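Long-range contact in Exo-poly-alpha-D-galacturonosidase (PDB 3JUR), which probably hydrolyses polygalacturonate, the backbone of pectin, as a heat-active exo-acting glycosidase of family 28 built on a parallel beta-helix: residues Q194-R199 with H217-E222. Sequence-based numbering, arbitrary orientation.
Sequences QFYRCR and HPVLSE
Strands 194-196 and 217-219 run parallel, their axes 4.7 Å apart at closest approach and 2° apart in direction, and the one-to-one register continues through the bend to R199 and E222. The backbone ladder starts with a weak bond from F195 N to H217 O and is firmest in the middle: V219 N gives to F195 O at 2.8 Å, nearly along the C=O axis, and R197 N gives to V219 O at 2.8 Å, in the carbonyl plane. R197 and L220 both have positive phi, so the two chains turn in step, and a hydrogen bond from E222 N to C198 O resumes the ladder beyond. Such in-register strands and matching turns are stacked neighbouring coils of the right-handed parallel beta-helix of glycosyl hydrolase family 28; strand 117-120 pairs with strand 193-196 on its other side. At the turn S221 OG, placed beside its own backbone N, does two jobs: it receives C198 N at 3.0 Å and donates to V219 O at 2.9 Å, coming from above the carbonyl plane while R197 N holds that same oxygen in plane. An alanine here, lacking OG, would remove both the acceptor for C198 N and the donor to V219 O, and would probably loosen the link between the two bends. On the face carrying Y196 and V219, CG1 of V219 sits over the tyrosine ring, 4.0 Å from its centroid and 23° off the normal, a CH-pi contact; Y196 OH is anchored by E109 and R104. V219 CG2 also lies over one face of the H217 imidazole. Q194 and H217, each with CG anti to the backbone N (chi1 -169° in both), point the same way, bringing Q194 NE2 within 3.0 Å of H217 ND1. T103 binds the amide oxygen of Q194, whereas S191 and E244 hold the two imidazole nitrogens.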
ATOM      1  N   GLN D 194      19.768 -44.519  -3.105  1.00 23.90           N
ATOM      2  CA  GLN D 194      20.545 -44.188  -1.914  1.00 24.26           C
ATOM      3  C   GLN D 194      22.037 -44.371  -2.141  1.00 24.32           C
ATOM      4  O   GLN D 194      22.491 -45.435  -2.555  1.00 24.36           O
ATOM      5  CB  GLN D 194      20.073 -44.994  -0.692  1.00 24.38           C
ATOM      6  CG  GLN D 194      20.653 -44.511   0.651  1.00 25.10           C
ATOM      7  CD  GLN D 194      20.069 -45.246   1.855  1.00 26.12           C
ATOM      8  OE1 GLN D 194      20.435 -46.386   2.148  1.00 23.67           O
ATOM      9  NE2 GLN D 194      19.160 -44.583   2.562  1.00 26.30           N
ATOM     10  N   PHE D 195      22.780 -43.295  -1.898  1.00 24.60           N
ATOM     11  CA  PHE D 195      24.234 -43.318  -1.854  1.00 24.65           C
ATOM     12  C   PHE D 195      24.620 -43.175  -0.391  1.00 24.70           C
ATOM     13  O   PHE D 195      24.304 -42.163   0.243  1.00 24.59           O
ATOM     14  CB  PHE D 195      24.820 -42.154  -2.666  1.00 24.76           C
ATOM     15  CG  PHE D 195      24.395 -42.146  -4.110  1.00 24.76           C
ATOM     16  CD1 PHE D 195      25.101 -42.883  -5.060  1.00 24.33           C
ATOM     17  CD2 PHE D 195      23.286 -41.402  -4.522  1.00 25.58           C
ATOM     18  CE1 PHE D 195      24.709 -42.894  -6.399  1.00 24.06           C
ATOM     19  CE2 PHE D 195      22.887 -41.402  -5.862  1.00 24.60           C
ATOM     20  CZ  PHE D 195      23.601 -42.157  -6.800  1.00 24.49           C
ATOM     21  N   TYR D 196      25.284 -44.190   0.146  1.00 24.87           N
ATOM     22  CA  TYR D 196      25.656 -44.205   1.562  1.00 25.05           C
ATOM     23  C   TYR D 196      27.168 -44.080   1.734  1.00 25.17           C
ATOM     24  O   TYR D 196      27.929 -44.950   1.290  1.00 24.93           O
ATOM     25  CB  TYR D 196      25.136 -45.477   2.241  1.00 24.96           C
ATOM     26  CG  TYR D 196      24.669 -45.244   3.655  1.00 25.23           C
ATOM     27  CD1 TYR D 196      23.311 -45.075   3.942  1.00 25.26           C
ATOM     28  CD2 TYR D 196      25.582 -45.167   4.704  1.00 25.21           C
ATOM     29  CE1 TYR D 196      22.874 -44.847   5.248  1.00 25.40           C
ATOM     30  CE2 TYR D 196      25.161 -44.943   6.010  1.00 25.64           C
ATOM     31  CZ  TYR D 196      23.809 -44.786   6.278  1.00 25.73           C
ATOM     32  OH  TYR D 196      23.403 -44.553   7.569  1.00 24.78           O
ATOM     33  N   ARG D 197      27.586 -42.984   2.370  1.00 25.14           N
ATOM     34  CA  ARG D 197      29.000 -42.654   2.591  1.00 25.44           C
ATOM     35  C   ARG D 197      29.805 -42.657   1.281  1.00 25.84           C
ATOM     36  O   ARG D 197      30.847 -43.314   1.173  1.00 25.89           O
ATOM     37  CB  ARG D 197      29.638 -43.584   3.634  1.00 25.43           C
ATOM     38  CG  ARG D 197      28.939 -43.626   4.993  1.00 25.30           C
ATOM     39  CD  ARG D 197      29.817 -44.324   6.037  1.00 25.41           C
ATOM     40  NE  ARG D 197      30.087 -45.722   5.699  1.00 24.74           N
ATOM     41  CZ  ARG D 197      29.816 -46.765   6.486  1.00 25.79           C
ATOM     42  NH1 ARG D 197      29.270 -46.587   7.681  1.00 25.52           N
ATOM     43  NH2 ARG D 197      30.110 -47.994   6.080  1.00 25.16           N
ATOM     44  N   CYS D 198      29.306 -41.924   0.289  1.00 26.17           N
ATOM     45  CA  CYS D 198      29.929 -41.897  -1.028  1.00 26.52           C
ATOM     46  C   CYS D 198      30.569 -40.548  -1.327  1.00 26.30           C
ATOM     47  O   CYS D 198      30.195 -39.533  -0.747  1.00 26.40           O
ATOM     48  CB  CYS D 198      28.907 -42.239  -2.114  1.00 26.37           C
ATOM     49  SG  CYS D 198      28.256 -43.903  -2.011  1.00 29.00           S
ATOM     50  N   ARG D 199      31.534 -40.563  -2.242  1.00 26.22           N
ATOM     51  CA  ARG D 199      32.201 -39.365  -2.734  1.00 26.43           C
ATOM     52  C   ARG D 199      32.042 -39.279  -4.246  1.00 25.77           C
ATOM     53  O   ARG D 199      32.133 -40.298  -4.934  1.00 25.64           O
ATOM     54  CB  ARG D 199      33.695 -39.421  -2.399  1.00 26.92           C
ATOM     55  CG  ARG D 199      34.140 -38.468  -1.305  1.00 29.66           C
ATOM     56  CD  ARG D 199      35.619 -38.664  -0.942  1.00 32.47           C
ATOM     57  NE  ARG D 199      36.506 -38.602  -2.106  1.00 35.36           N
ATOM     58  CZ  ARG D 199      37.841 -38.594  -2.052  1.00 36.78           C
ATOM     59  NH1 ARG D 199      38.475 -38.628  -0.884  1.00 37.21           N
ATOM     60  NH2 ARG D 199      38.551 -38.542  -3.175  1.00 36.93           N
ATOM     61  N   HIS D 217      18.247 -40.136  -1.941  1.00 23.68           N
ATOM     62  CA  HIS D 217      18.679 -40.085  -0.547  1.00 23.38           C
ATOM     63  C   HIS D 217      20.191 -40.276  -0.384  1.00 23.38           C
ATOM     64  O   HIS D 217      20.644 -41.370  -0.044  1.00 23.64           O
ATOM     65  CB  HIS D 217      17.875 -41.112   0.275  1.00 23.06           C
ATOM     66  CG  HIS D 217      18.042 -40.985   1.760  1.00 22.17           C
ATOM     67  ND1 HIS D 217      17.715 -42.002   2.632  1.00 21.66           N
ATOM     68  CD2 HIS D 217      18.509 -39.970   2.526  1.00 21.84           C
ATOM     69  CE1 HIS D 217      17.969 -41.619   3.869  1.00 21.90           C
ATOM     70  NE2 HIS D 217      18.454 -40.388   3.832  1.00 21.71           N
ATOM     71  N   PRO D 218      20.982 -39.208  -0.640  1.00 23.47           N
ATOM     72  CA  PRO D 218      22.406 -39.296  -0.332  1.00 23.20           C
ATOM     73  C   PRO D 218      22.634 -39.113   1.163  1.00 23.16           C
ATOM     74  O   PRO D 218      22.043 -38.211   1.779  1.00 23.14           O
ATOM     75  CB  PRO D 218      23.027 -38.138  -1.128  1.00 23.14           C
ATOM     76  CG  PRO D 218      21.921 -37.179  -1.371  1.00 23.30           C
ATOM     77  CD  PRO D 218      20.608 -37.888  -1.195  1.00 23.65           C
ATOM     78  N   VAL D 219      23.475 -39.969   1.736  1.00 22.71           N
ATOM     79  CA  VAL D 219      23.721 -39.981   3.174  1.00 22.59           C
ATOM     80  C   VAL D 219      25.218 -39.964   3.421  1.00 22.66           C
ATOM     81  O   VAL D 219      25.959 -40.751   2.829  1.00 22.63           O
ATOM     82  CB  VAL D 219      23.108 -41.240   3.860  1.00 22.72           C
ATOM     83  CG1 VAL D 219      23.309 -41.194   5.375  1.00 22.40           C
ATOM     84  CG2 VAL D 219      21.627 -41.391   3.521  1.00 22.43           C
ATOM     85  N   LEU D 220      25.653 -39.060   4.295  1.00 22.96           N
ATOM     86  CA  LEU D 220      27.055 -38.959   4.719  1.00 23.05           C
ATOM     87  C   LEU D 220      27.991 -38.904   3.516  1.00 23.30           C
ATOM     88  O   LEU D 220      29.100 -39.454   3.528  1.00 23.41           O
ATOM     89  CB  LEU D 220      27.414 -40.100   5.675  1.00 23.01           C
ATOM     90  CG  LEU D 220      26.750 -40.074   7.053  1.00 22.75           C
ATOM     91  CD1 LEU D 220      26.836 -41.439   7.716  1.00 22.82           C
ATOM     92  CD2 LEU D 220      27.386 -39.003   7.934  1.00 23.04           C
ATOM     93  N   SER D 221      27.515 -38.220   2.481  1.00 23.48           N
ATOM     94  CA  SER D 221      28.189 -38.161   1.197  1.00 23.51           C
ATOM     95  C   SER D 221      28.729 -36.765   0.919  1.00 23.62           C
ATOM     96  O   SER D 221      28.239 -35.768   1.465  1.00 23.52           O
ATOM     97  CB  SER D 221      27.237 -38.599   0.081  1.00 23.25           C
ATOM     98  OG  SER D 221      26.968 -39.987   0.182  1.00 24.31           O
ATOM     99  N   GLU D 222      29.733 -36.709   0.053  1.00 23.47           N
ATOM    100  CA  GLU D 222      30.406 -35.462  -0.269  1.00 23.70           C
ATOM    101  C   GLU D 222      30.618 -35.331  -1.774  1.00 23.12           C
ATOM    102  O   GLU D 222      30.935 -36.315  -2.458  1.00 22.70           O
ATOM    103  CB  GLU D 222      31.742 -35.399   0.468  1.00 23.71           C
ATOM    104  CG  GLU D 222      32.324 -34.017   0.564  1.00 26.80           C
ATOM    105  CD  GLU D 222      33.473 -33.942   1.549  1.00 29.84           C
ATOM    106  OE1 GLU D 222      33.324 -34.464   2.677  1.00 32.11           O
ATOM    107  OE2 GLU D 222      34.519 -33.357   1.191  1.00 30.85           O
TER